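Local coordinates for uncharacterized protein DUF1185 (Bordetella bronchiseptica RB50, PDB 3BYQ), which is of unknown function but adopts a variant of the Bacillus chorismate mutase fold and may have a role in amino-acid metabolism, at residues H94-V97 and W98-A101; D49-P52 and F53-E56. All coordinates share one frame; numbering follows the deposited sequence.

Contact 1 of 2, residues H94-V97 and W98-A101; sequences HGAV and WHEA
Where the short helix 93-96 gives way to helix 98-109, the chain turns through a buried junction stitched together by backbone bonds. Trp98 N bonds to Gly95 O at 3.0 Å, and His99 N to Ala96 O at 3.3 Å; both reach back three residues, and both donors lie well above the carbonyl plane, the second by 60°. At the next acceptor, Val97 O, the donor is Ala101 N, four residues on, at 3.1 Å and in the carbonyl plane, so the regular alpha-helical pattern takes over here. A water bridges the change of spacing: it takes the hydrogen of Glu100 N (2.9 Å), gives one to Ala96 O (2.8 Å), and reaches Val97 O only weakly.

The side chains follow the turn. His99 holds CG beside its own backbone N (chi1 -73°), which brings the imidazole back alongside the preceding turn, its edge toward Ala96 O: CD2 is 3.3 Å from that oxygen. His99 NE2 is hydrogen-bonded to Lys121 NZ, and the ring stacks on Phe146 of the second subunit. Trp98 goes another way. Of its side chain, CB lies against Gly95 O at 3.2 Å, while the indole leaves the junction to stack on Phe164 and bond through NE1 to Ala165 O. The junction packs on strand 161-169 through Trp98 and Val97, and on helix 51-72, where Val97 and Ala101 meet Leu57, with Lys121 of strand 119-123 against Ala96.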
loop_
_atom_site.group_PDB
_atom_site.type_symbol
_atom_site.label_atom_id
_atom_site.label_comp_id
_atom_site.label_asym_id
_atom_site.label_seq_id
_atom_site.Cartn_x
_atom_site.Cartn_y
_atom_site.Cartn_z
ATOM N N HIS B 94 11.396 -16.383 -14.055
ATOM C CA HIS B 94 10.124 -16.638 -14.758
ATOM C C HIS B 94 9.569 -15.378 -15.442
ATOM O O HIS B 94 8.742 -15.444 -16.336
ATOM C CB HIS B 94 9.065 -17.190 -13.813
ATOM C CG HIS B 94 9.428 -18.491 -13.177
ATOM N ND1 HIS B 94 8.901 -18.883 -11.961
ATOM C CD2 HIS B 94 10.268 -19.482 -13.572
ATOM C CE1 HIS B 94 9.408 -20.065 -11.638
ATOM N NE2 HIS B 94 10.243 -20.453 -12.599
ATOM N N GLY B 95 9.995 -14.228 -14.937
ATOM C CA GLY B 95 9.650 -12.955 -15.525
ATOM C C GLY B 95 10.693 -12.547 -16.553
ATOM O O GLY B 95 10.393 -11.880 -17.524
ATOM N N ALA B 96 11.926 -12.958 -16.325
ATOM C CA ALA B 96 13.028 -12.567 -17.186
ATOM C C ALA B 96 12.920 -13.111 -18.606
ATOM O O ALA B 96 13.540 -12.587 -19.540
ATOM C CB ALA B 96 14.360 -12.938 -16.544
ATOM N N VAL B 97 12.130 -14.159 -18.762
ATOM C CA VAL B 97 11.813 -14.691 -20.093
ATOM C C VAL B 97 11.149 -13.636 -21.025
ATOM O O VAL B 97 11.225 -13.747 -22.257
ATOM C CB VAL B 97 10.853 -15.913 -20.036
ATOM C CG1 VAL B 97 11.541 -17.128 -19.415
ATOM C CG2 VAL B 97 9.537 -15.565 -19.310
ATOM N N TRP B 98 10.535 -12.629 -20.421
ATOM C CA TRP B 98 9.803 -11.590 -21.162
ATOM C C TRP B 98 10.714 -10.589 -21.890
ATOM O O TRP B 98 10.280 -9.910 -22.787
ATOM C CB TRP B 98 8.866 -10.878 -20.209
ATOM C CG TRP B 98 7.726 -10.089 -20.862
ATOM C CD1 TRP B 98 7.468 -8.751 -20.717
ATOM C CD2 TRP B 98 6.718 -10.602 -21.723
ATOM N NE1 TRP B 98 6.337 -8.409 -21.442
ATOM C CE2 TRP B 98 5.868 -9.522 -22.075
ATOM C CE3 TRP B 98 6.429 -11.870 -22.223
ATOM C CZ2 TRP B 98 4.753 -9.689 -22.867
ATOM C CZ3 TRP B 98 5.357 -12.026 -23.010
ATOM C CH2 TRP B 98 4.529 -10.935 -23.356
ATOM N N HIS B 99 11.975 -10.492 -21.483
ATOM C CA HIS B 99 12.901 -9.606 -22.184
ATOM C C HIS B 99 12.922 -9.962 -23.669
ATOM O O HIS B 99 12.728 -9.096 -24.518
ATOM C CB HIS B 99 14.284 -9.651 -21.564
ATOM C CG HIS B 99 14.369 -8.960 -20.238
ATOM N ND1 HIS B 99 14.428 -7.586 -20.121
ATOM C CD2 HIS B 99 14.454 -9.455 -18.975
ATOM C CE1 HIS B 99 14.495 -7.262 -18.840
ATOM N NE2 HIS B 99 14.528 -8.371 -18.124
ATOM N N GLU B 100 13.115 -11.249 -23.961
ATOM C CA GLU B 100 13.118 -11.709 -25.334
ATOM C C GLU B 100 11.695 -11.848 -25.859
ATOM O O GLU B 100 11.365 -11.298 -26.899
ATOM C CB GLU B 100 13.850 -13.019 -25.510
ATOM C CG GLU B 100 13.844 -13.485 -26.953
ATOM C CD GLU B 100 14.394 -14.849 -27.110
ATOM O OE1 GLU B 100 15.611 -14.975 -26.969
ATOM O OE2 GLU B 100 13.612 -15.781 -27.365
ATOM N N ALA B 101 10.830 -12.513 -25.098
ATOM C CA ALA B 101 9.478 -12.822 -25.586
ATOM C C ALA B 101 8.650 -11.584 -25.856
ATOM O O ALA B 101 8.010 -11.493 -26.899
ATOM C CB ALA B 101 8.728 -13.786 -24.645
HETATM O O HOH W 1 14.460 -12.995 -22.132
#

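Contact 2 of 2, residues D49-P52 and F53-E56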
loop_
_atom_site.group_PDB
_atom_site.type_symbol
_atom_site.label_atom_id
_atom_site.label_comp_id
_atom_site.label_asym_id
_atom_site.label_seq_id
_atom_site.Cartn_x
_atom_site.Cartn_y
_atom_site.Cartn_z
ATOM N N ASP B 49 15.437 -25.564 -17.255
ATOM C CA ASP B 49 15.147 -25.271 -18.664
ATOM C C ASP B 49 13.844 -24.507 -18.912
ATOM O O ASP B 49 12.739 -25.050 -19.048
ATOM C CB ASP B 49 15.160 -26.558 -19.478
ATOM C CG ASP B 49 15.031 -26.309 -20.970
ATOM O OD1 ASP B 49 15.237 -25.168 -21.461
ATOM O OD2 ASP B 49 14.767 -27.303 -21.666
ATOM N N LEU B 50 14.028 -23.195 -19.025
ATOM C CA LEU B 50 12.944 -22.269 -19.268
ATOM C C LEU B 50 12.872 -21.849 -20.726
ATOM O O LEU B 50 12.066 -20.963 -21.098
ATOM C CB LEU B 50 13.133 -21.033 -18.415
ATOM C CG LEU B 50 13.032 -21.272 -16.915
ATOM C CD1 LEU B 50 13.366 -20.006 -16.108
ATOM C CD2 LEU B 50 11.620 -21.774 -16.599
HETATM N N MSE B 51 13.675 -22.506 -21.562
HETATM C CA MSE B 51 13.766 -22.080 -22.976
HETATM C C MSE B 51 12.484 -22.348 -23.767
HETATM O O MSE B 51 12.056 -21.485 -24.536
HETATM C CB MSE B 51 15.014 -22.654 -23.654
HETATM C CG MSE B 51 16.294 -22.329 -22.936
HETATM SE SE MSE B 51 16.602 -20.425 -22.733
HETATM C CE MSE B 51 17.195 -20.113 -24.528
ATOM N N PRO B 52 11.845 -23.527 -23.597
ATOM C CA PRO B 52 10.571 -23.749 -24.268
ATOM C C PRO B 52 9.490 -22.725 -23.913
ATOM O O PRO B 52 8.770 -22.254 -24.791
ATOM C CB PRO B 52 10.180 -25.158 -23.813
ATOM C CG PRO B 52 11.499 -25.830 -23.586
ATOM C CD PRO B 52 12.348 -24.772 -22.986
ATOM N N PHE B 53 9.421 -22.371 -22.635
ATOM C CA PHE B 53 8.451 -21.384 -22.134
ATOM C C PHE B 53 8.717 -20.028 -22.788
ATOM O O PHE B 53 7.815 -19.382 -23.336
ATOM C CB PHE B 53 8.567 -21.331 -20.602
ATOM C CG PHE B 53 7.562 -20.430 -19.903
ATOM C CD1 PHE B 53 6.206 -20.510 -20.172
ATOM C CD2 PHE B 53 7.975 -19.618 -18.876
ATOM C CE1 PHE B 53 5.287 -19.733 -19.472
ATOM C CE2 PHE B 53 7.071 -18.832 -18.188
ATOM C CZ PHE B 53 5.705 -18.906 -18.479
HETATM N N MSE B 54 9.972 -19.633 -22.799
HETATM C CA MSE B 54 10.371 -18.349 -23.402
HETATM C C MSE B 54 10.001 -18.300 -24.873
HETATM O O MSE B 54 9.528 -17.282 -25.386
HETATM C CB MSE B 54 11.854 -18.084 -23.207
HETATM C CG MSE B 54 12.259 -16.706 -23.576
HETATM SE SE MSE B 54 14.043 -16.279 -23.022
HETATM C CE MSE B 54 14.997 -17.370 -24.269
ATOM N N ALA B 55 10.192 -19.428 -25.550
ATOM C CA ALA B 55 9.870 -19.543 -26.980
ATOM C C ALA B 55 8.383 -19.397 -27.245
ATOM O O ALA B 55 7.960 -18.626 -28.131
ATOM C CB ALA B 55 10.369 -20.886 -27.549
ATOM N N GLU B 56 7.576 -20.100 -26.469
ATOM C CA GLU B 56 6.130 -20.034 -26.667
ATOM C C GLU B 56 5.531 -18.659 -26.335
ATOM O O GLU B 56 4.590 -18.209 -26.982
ATOM C CB GLU B 56 5.378 -21.112 -25.912
ATOM C CG GLU B 56 3.972 -21.255 -26.488
ATOM C CD GLU B 56 3.091 -22.233 -25.753
ATOM O OE1 GLU B 56 3.628 -23.051 -24.952
ATOM O OE2 GLU B 56 1.854 -22.166 -26.022
HETATM O O HOH W 2 10.404 -24.174 -20.429
#
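Two selenomethionines one turn apart, Met51 and Met54, touch through their methyl ends: Met51 CE lies 3.5 Å from Met54 CE, with Met51 SE a little farther from the same methyl. The side chains run side by side and point the same way, yet they get there differently. Met51 keeps CG beside its backbone N and bends again at chi2 and chi3, whereas Met54 leaves with CG opposite its backbone N (chi1 -170°), stays extended at chi2, and folds only at its last torsion, chi3 71°, which brings CE back toward Met51. Arg177 and Arg143 of the second subunit pack on Met51 and Met54 respectively.

Beneath them the backbone is already regular. Met54 N bonds to Leu50 O, Ala55 N to Met51 O and Glu56 N to Pro52 O, each at 3.0 Å, with the donors only slightly tilted from the carbonyl planes. This is the first turn of helix 51-72, with Leu50 in the N-cap position. Just ahead, Asp49 forms an Asx turn: its OD1 accepts from Met51 N at 3.1 Å, met from above the carboxylate plane, and so gives one of the first amides of the helix a partner. Pro52, with no amide hydrogen to offer, fits naturally in this opening turn. A water serves the next amide, accepting from Phe53 N at 3.0 Å and donating to Asp49 O at 2.9 Å.

Farther out, Phe53 sends its ring away from the turn to meet Tyr42 edge-to-face. Glu56 extends toward the N-terminal segment, where OE2 bonds to Ser3 OG and OE1 to Leu4 N.

How the contacts relate
From the N terminus, the chain first reaches contact 2, which starts helix 51-72. Once that helix has ended and strand 79-86 has been laid into the sheet, contact 1 carries the chain into helix 98-109. Neither closes a long loop: each is a local turn within a continuous stretch, and they follow in series without enclosing or crossing, yet their centres are only 9 Å apart. Met54 makes most of the touch between them: its CG packs 3.4 Å from Val97 O, its CE approaches Glu100 OE1, and its carbonyl oxygen meets Ala101 CB. With Leu50 CD2 against His94 CD2, this brings the start of helix 51-72 against the 93-96/98-109 junction. Both contacts touch the second subunit.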